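Local coordinates for protein discoidin-2 (Dictyostelium discoideum, PDB 2VMD) that binds galactose and N-acetylgalactosamine as a homotrimeric lectin and may take part in spore formation and spore coat assembly, at residues 169-174 / 241-246; 174-179 / 235-240. All coordinates share one frame; numbering follows the deposited sequence.

Interaction 1 of 2, residues 169-174 / 241-246; sequences VSIGDR and NAVYDL. With MBG (methyl beta-D-galactopyranoside), chain D.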
loop_
_atom_site.group_PDB
_atom_site.type_symbol
_atom_site.label_atom_id
_atom_site.label_comp_id
_atom_site.label_asym_id
_atom_site.label_seq_id
_atom_site.Cartn_x
_atom_site.Cartn_y
_atom_site.Cartn_z
ATOM N N VAL A 169 18.437 9.224 -20.715
ATOM C CA VAL A 169 18.395 10.247 -21.741
ATOM C C VAL A 169 19.838 10.713 -22.047
ATOM O O VAL A 169 20.651 10.888 -21.135
ATOM C CB VAL A 169 17.449 11.397 -21.344
ATOM C CG1 VAL A 169 17.803 11.919 -19.958
ATOM C CG2 VAL A 169 17.421 12.499 -22.396
ATOM N N SER A 170 20.128 10.839 -23.332
ATOM C CA SER A 170 21.459 11.189 -23.835
ATOM C C SER A 170 21.324 12.376 -24.776
ATOM O O SER A 170 20.241 12.629 -25.300
ATOM C CB SER A 170 22.029 10.029 -24.651
ATOM O OG SER A 170 22.508 8.991 -23.812
ATOM N N ILE A 171 22.426 13.086 -25.022
ATOM C CA ILE A 171 22.419 14.139 -26.069
ATOM C C ILE A 171 22.238 13.436 -27.436
ATOM O O ILE A 171 21.383 13.814 -28.231
ATOM C CB ILE A 171 23.727 14.980 -26.059
ATOM C CG1 ILE A 171 23.939 15.619 -24.681
ATOM C CG2 ILE A 171 23.655 16.094 -27.135
ATOM C CD1 ILE A 171 25.322 16.268 -24.495
ATOM N N GLY A 172 23.049 12.411 -27.684
ATOM C CA GLY A 172 22.895 11.534 -28.835
ATOM C C GLY A 172 23.410 12.096 -30.153
ATOM O O GLY A 172 23.344 11.420 -31.198
ATOM N N ASP A 173 23.917 13.324 -30.108
ATOM C CA ASP A 173 24.548 13.956 -31.268
ATOM C C ASP A 173 25.598 14.998 -30.855
ATOM O O ASP A 173 25.924 15.130 -29.660
ATOM C CB ASP A 173 23.497 14.539 -32.234
ATOM C CG ASP A 173 22.850 15.798 -31.710
ATOM O OD1 ASP A 173 23.328 16.374 -30.682
ATOM O OD2 ASP A 173 21.853 16.224 -32.342
ATOM N N ARG A 174 26.139 15.730 -31.844
ATOM C CA ARG A 174 27.265 16.638 -31.558
ATOM C C ARG A 174 26.872 18.076 -31.272
ATOM O O ARG A 174 27.687 18.975 -31.492
ATOM C CB ARG A 174 28.344 16.605 -32.650
ATOM C CG ARG A 174 28.744 15.217 -33.124
ATOM C CD ARG A 174 29.574 14.439 -32.093
ATOM N NE ARG A 174 28.783 13.875 -30.980
ATOM C CZ ARG A 174 28.111 12.725 -31.022
ATOM N NH1 ARG A 174 28.090 11.995 -32.143
ATOM N NH2 ARG A 174 27.446 12.310 -29.949
ATOM N N ASN A 241 34.191 24.431 -23.437
ATOM C CA ASN A 241 34.213 22.961 -23.468
ATOM C C ASN A 241 33.417 22.448 -24.634
ATOM O O ASN A 241 32.422 23.063 -25.019
ATOM C CB ASN A 241 33.659 22.365 -22.198
ATOM C CG ASN A 241 34.528 22.634 -21.008
ATOM O OD1 ASN A 241 34.491 23.728 -20.455
ATOM N ND2 ASN A 241 35.284 21.614 -20.569
ATOM N N ALA A 242 33.878 21.326 -25.177
ATOM C CA ALA A 242 33.226 20.587 -26.248
ATOM C C ALA A 242 32.728 19.285 -25.637
ATOM O O ALA A 242 33.522 18.455 -25.212
ATOM C CB ALA A 242 34.219 20.321 -27.365
ATOM N N VAL A 243 31.412 19.143 -25.541
ATOM C CA VAL A 243 30.801 17.937 -24.973
ATOM C C VAL A 243 30.313 17.119 -26.155
ATOM O O VAL A 243 29.444 17.583 -26.896
ATOM C CB VAL A 243 29.636 18.288 -24.032
ATOM C CG1 VAL A 243 28.912 16.999 -23.559
ATOM C CG2 VAL A 243 30.105 19.166 -22.849
ATOM N N TYR A 244 30.886 15.922 -26.304
ATOM C CA TYR A 244 30.587 14.969 -27.382
ATOM C C TYR A 244 29.304 14.183 -27.094
ATOM O O TYR A 244 28.428 14.072 -27.981
ATOM C CB TYR A 244 31.769 14.034 -27.604
ATOM C CG TYR A 244 31.764 13.201 -28.876
ATOM C CD1 TYR A 244 32.531 13.584 -29.981
ATOM C CD2 TYR A 244 31.023 12.014 -28.958
ATOM C CE1 TYR A 244 32.534 12.816 -31.149
ATOM C CE2 TYR A 244 31.035 11.236 -30.103
ATOM C CZ TYR A 244 31.787 11.642 -31.196
ATOM O OH TYR A 244 31.791 10.849 -32.340
ATOM N N ASP A 245 29.156 13.710 -25.856
ATOM C CA ASP A 245 27.891 13.107 -25.404
ATOM C C ASP A 245 27.843 13.102 -23.893
ATOM O O ASP A 245 28.894 13.059 -23.244
ATOM C CB ASP A 245 27.790 11.662 -25.916
ATOM C CG ASP A 245 26.331 11.133 -26.011
ATOM O OD1 ASP A 245 25.350 11.914 -25.917
ATOM O OD2 ASP A 245 26.179 9.908 -26.223
ATOM N N LEU A 246 26.621 13.071 -23.339
ATOM C CA LEU A 246 26.404 12.905 -21.903
ATOM C C LEU A 246 25.161 12.025 -21.795
ATOM O O LEU A 246 24.271 12.122 -22.650
ATOM C CB LEU A 246 26.104 14.261 -21.230
ATOM C CG LEU A 246 27.199 15.283 -20.908
ATOM C CD1 LEU A 246 26.596 16.673 -20.482
ATOM C CD2 LEU A 246 28.178 14.745 -19.886
HETATM C C1 MBG D . 36.440 9.696 -30.781
HETATM C C2 MBG D . 35.577 8.868 -29.805
HETATM C C3 MBG D . 34.381 9.704 -29.371
HETATM C C4 MBG D . 34.848 11.041 -28.779
HETATM C C5 MBG D . 35.796 11.727 -29.777
HETATM C C6 MBG D . 36.334 13.035 -29.215
HETATM C C7 MBG D . 37.961 7.849 -30.506
HETATM O O1 MBG D . 37.553 8.969 -31.347
HETATM O O2 MBG D . 35.075 7.649 -30.365
HETATM O O3 MBG D . 33.571 8.944 -28.459
HETATM O O4 MBG D . 35.523 10.812 -27.530
HETATM O O5 MBG D . 36.913 10.886 -30.082
HETATM O O6 MBG D . 36.962 13.779 -30.270
HETATM O O HOH W 1 27.128 17.114 -28.063
#
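The guanidinium of R174 lies flat on the phenol ring of Y244, the two planes only 3° apart and their centres 3.8 Å from each other. The R174 side chain is bent at chi2 and chi3 (-72° and 77°), which folds the guanidinium back over the ring and also lays CD on the same face, in a CH-pi contact. The edge of the guanidinium, meanwhile, is turned to the backbone: NE and NH2 grip Y244 O side-on, at 3.0 and 2.8 Å, both reaching it from one face of the carbonyl plane. Arginine suits this place because one flat cation can stack and donate at once. The opposite face of the tyrosine carries methyl beta-D-galactopyranoside, whose C4 stands 3.6 Å from Y244 CD1. An aromatic platform under the apolar face of galactose is a familiar device of lectins, and here the arginine backs it from behind. The sugar sits in the H-type lectin domain at a subunit boundary, where D209 and, from the second subunit, R218 and W238 also bind it.

The strand 242-254 has a classic beta bulge here, with Y244 and D245 together opposite D209 on strand 200-211. The D245 side chain turns its OD1 toward the 170-172 turn, where G172 N meets it from above the carboxylate plane in a nearly straight bond of 2.9 Å; K207 forms a salt bridge with OD2. G172, at positive phi, lets the chain turn there. One residue earlier, I171 N donates to L246 O at 3.2 Å, while I171 CD1 packs against V243 CG1 at 3.8 Å.

Interaction 2 of 2, residues 174-179 / 235-240; sequences RSLNSG and FITWGN. With MBG (methyl beta-D-galactopyranoside), chain B.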
loop_
_atom_site.group_PDB
_atom_site.type_symbol
_atom_site.label_atom_id
_atom_site.label_comp_id
_atom_site.label_asym_id
_atom_site.label_seq_id
_atom_site.Cartn_x
_atom_site.Cartn_y
_atom_site.Cartn_z
ATOM N N ARG A 174 26.139 15.730 -31.844
ATOM C CA ARG A 174 27.265 16.638 -31.558
ATOM C C ARG A 174 26.872 18.076 -31.272
ATOM O O ARG A 174 27.687 18.975 -31.492
ATOM C CB ARG A 174 28.344 16.605 -32.650
ATOM C CG ARG A 174 28.744 15.217 -33.124
ATOM C CD ARG A 174 29.574 14.439 -32.093
ATOM N NE ARG A 174 28.783 13.875 -30.980
ATOM C CZ ARG A 174 28.111 12.725 -31.022
ATOM N NH1 ARG A 174 28.090 11.995 -32.143
ATOM N NH2 ARG A 174 27.446 12.310 -29.949
ATOM N N SER A 175 25.659 18.277 -30.759
ATOM C CA SER A 175 25.100 19.622 -30.483
ATOM C C SER A 175 25.936 20.495 -29.557
ATOM O O SER A 175 25.962 21.740 -29.683
ATOM C CB SER A 175 23.737 19.464 -29.824
ATOM O OG SER A 175 22.843 18.894 -30.743
ATOM N N LEU A 176 26.554 19.851 -28.575
ATOM C CA LEU A 176 27.333 20.576 -27.583
ATOM C C LEU A 176 28.825 20.455 -27.863
ATOM O O LEU A 176 29.632 20.891 -27.053
ATOM C CB LEU A 176 27.011 20.102 -26.167
ATOM C CG LEU A 176 25.727 20.563 -25.483
ATOM C CD1 LEU A 176 25.856 20.355 -23.954
ATOM C CD2 LEU A 176 25.345 22.046 -25.817
ATOM N N ASN A 177 29.174 19.859 -29.012
ATOM C CA ASN A 177 30.567 19.508 -29.282
ATOM C C ASN A 177 31.471 20.627 -29.851
ATOM O O ASN A 177 32.565 20.343 -30.324
ATOM C CB ASN A 177 30.648 18.282 -30.177
ATOM C CG ASN A 177 31.981 17.573 -30.067
ATOM O OD1 ASN A 177 32.502 17.356 -28.970
ATOM N ND2 ASN A 177 32.536 17.188 -31.216
ATOM N N SER A 178 31.017 21.882 -29.786
ATOM C CA SER A 178 31.750 22.996 -30.374
ATOM C C SER A 178 31.153 24.264 -29.802
ATOM O O SER A 178 30.056 24.226 -29.260
ATOM C CB SER A 178 31.591 22.981 -31.901
ATOM O OG SER A 178 30.236 23.210 -32.303
ATOM N N GLY A 179 31.878 25.379 -29.890
ATOM C CA GLY A 179 31.314 26.667 -29.538
ATOM C C GLY A 179 31.872 27.231 -28.260
ATOM O O GLY A 179 32.706 26.626 -27.605
ATOM N N PHE A 235 20.747 19.730 -21.217
ATOM C CA PHE A 235 22.196 19.451 -21.131
ATOM C C PHE A 235 22.901 20.786 -21.292
ATOM O O PHE A 235 22.534 21.552 -22.202
ATOM C CB PHE A 235 22.632 18.495 -22.251
ATOM C CG PHE A 235 22.009 17.121 -22.162
ATOM C CD1 PHE A 235 22.702 16.078 -21.578
ATOM C CD2 PHE A 235 20.720 16.886 -22.649
ATOM C CE1 PHE A 235 22.146 14.816 -21.484
ATOM C CE2 PHE A 235 20.136 15.619 -22.548
ATOM C CZ PHE A 235 20.873 14.571 -21.960
ATOM N N ILE A 236 23.875 21.072 -20.416
ATOM C CA ILE A 236 24.501 22.409 -20.342
ATOM C C ILE A 236 26.040 22.315 -20.312
ATOM O O ILE A 236 26.601 21.477 -19.589
ATOM C CB ILE A 236 24.069 23.176 -19.073
ATOM C CG1 ILE A 236 22.539 23.147 -18.901
ATOM C CG2 ILE A 236 24.596 24.629 -19.135
ATOM C CD1 ILE A 236 22.058 23.550 -17.469
ATOM N N THR A 237 26.711 23.124 -21.133
ATOM C CA THR A 237 28.149 23.336 -20.978
ATOM C C THR A 237 28.410 24.832 -21.065
ATOM O O THR A 237 27.516 25.574 -21.438
ATOM C CB THR A 237 29.036 22.492 -21.939
ATOM O OG1 THR A 237 30.397 22.502 -21.474
ATOM C CG2 THR A 237 28.976 22.944 -23.395
ATOM N N TRP A 238 29.591 25.271 -20.646
ATOM C CA TRP A 238 29.913 26.702 -20.732
ATOM C C TRP A 238 31.430 26.856 -20.870
ATOM O O TRP A 238 32.117 25.855 -21.117
ATOM C CB TRP A 238 29.253 27.514 -19.593
ATOM C CG TRP A 238 29.738 27.132 -18.212
ATOM C CD1 TRP A 238 30.579 27.859 -17.414
ATOM C CD2 TRP A 238 29.386 25.952 -17.464
ATOM N NE1 TRP A 238 30.781 27.203 -16.208
ATOM C CE2 TRP A 238 30.045 26.041 -16.203
ATOM C CE3 TRP A 238 28.554 24.849 -17.713
ATOM C CZ2 TRP A 238 29.941 25.023 -15.222
ATOM C CZ3 TRP A 238 28.434 23.852 -16.738
ATOM C CH2 TRP A 238 29.141 23.939 -15.503
ATOM N N GLY A 239 31.950 28.074 -20.755
ATOM C CA GLY A 239 33.294 28.362 -21.263
ATOM C C GLY A 239 33.449 27.833 -22.685
ATOM O O GLY A 239 32.549 28.007 -23.511
ATOM N N ASN A 240 34.573 27.179 -22.965
ATOM C CA ASN A 240 34.817 26.648 -24.293
ATOM C C ASN A 240 34.873 25.117 -24.354
ATOM O O ASN A 240 35.496 24.564 -25.247
ATOM C CB ASN A 240 36.100 27.263 -24.879
ATOM C CG ASN A 240 35.979 28.769 -25.098
ATOM O OD1 ASN A 240 34.914 29.284 -25.491
ATOM N ND2 ASN A 240 37.066 29.486 -24.843
HETATM C C1 MBG B . 34.852 30.392 -15.199
HETATM C C2 MBG B . 33.511 29.627 -15.229
HETATM C C3 MBG B . 33.379 28.811 -13.950
HETATM C C4 MBG B . 34.596 27.893 -13.771
HETATM C C5 MBG B . 35.878 28.734 -13.879
HETATM C C6 MBG B . 37.120 27.861 -13.763
HETATM C C7 MBG B . 34.254 30.895 -17.477
HETATM O O1 MBG B . 35.044 31.288 -16.316
HETATM O O2 MBG B . 32.361 30.475 -15.326
HETATM O O3 MBG B . 32.136 28.092 -13.967
HETATM O O4 MBG B . 34.586 26.869 -14.781
HETATM O O5 MBG B . 35.937 29.420 -15.134
HETATM O O6 MBG B . 38.269 28.699 -13.569
HETATM O O HOH W 2 33.876 24.016 -27.741
#
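This is an apolar contact between the loop leading from strand 163-170 to strand 183-190 and the end of strand 230-237, at the sugar-binding end of the lectin-like domain. That domain is built on the H-type lectin fold, a beta-sandwich of two antiparallel three-stranded sheets, and the loop passes from one sheet to the other. A type I turn from R174 to N177, closed by a bond from N177 N to R174 O, presents L176 to the strand.

L176 gives the largest share of the buried surface. Its CD1 touches the strand over three successive residues: it lies 3.9 Å from F235 O, 4.1 Å from I236 N and 4.0 Å from T237 N. A branched, wholly apolar side chain fits this place, between a strand backbone and the methyl T237 CG2. Threonine in turn offers two different ends: the methyl meets L176, whereas the hydroxyl bonds to R218 O on the adjacent strand 216-224. The ring of F235 leads away from the leucine.

Beyond T237 the chain turns through G239, whose positive phi favours glycine, and a water lies within hydrogen-bonding distance of both G179 O and N240 O and bridges the segments. G179 also has backbone angles that call for glycine. W238 points away from the loop and serves the sugar of this site, which R218 of the same chain and D209 of the third subunit also bind. The indole meets the galactoside with its edge, in plane, and W238 NE1 donates to O3 of methyl beta-D-galactopyranoside at 2.8 Å in a nearly straight bond of 170°.

How the interactions relate
Interaction 2 is nested within the chain loop that interaction 1 closes, and their centres lie about 8 Å apart. R174 belongs to both: its side chain stacks in interaction 1, while its carbonyl closes the turn of interaction 2. The two are joined directly by a probable hydrogen bond from V243 N to L176 O at 2.9 Å, and by I171 CG1 packing on F235 CD1 at 3.4 Å. Each borders a different sugar site: Y244 lies in interaction 1 and backs a galactoside shared with the second subunit, and W238, which follows the strand end that interaction 2 packs, binds one shared with the third. One subunit thus contributes to two composite binding sites, in keeping with a homotrimer.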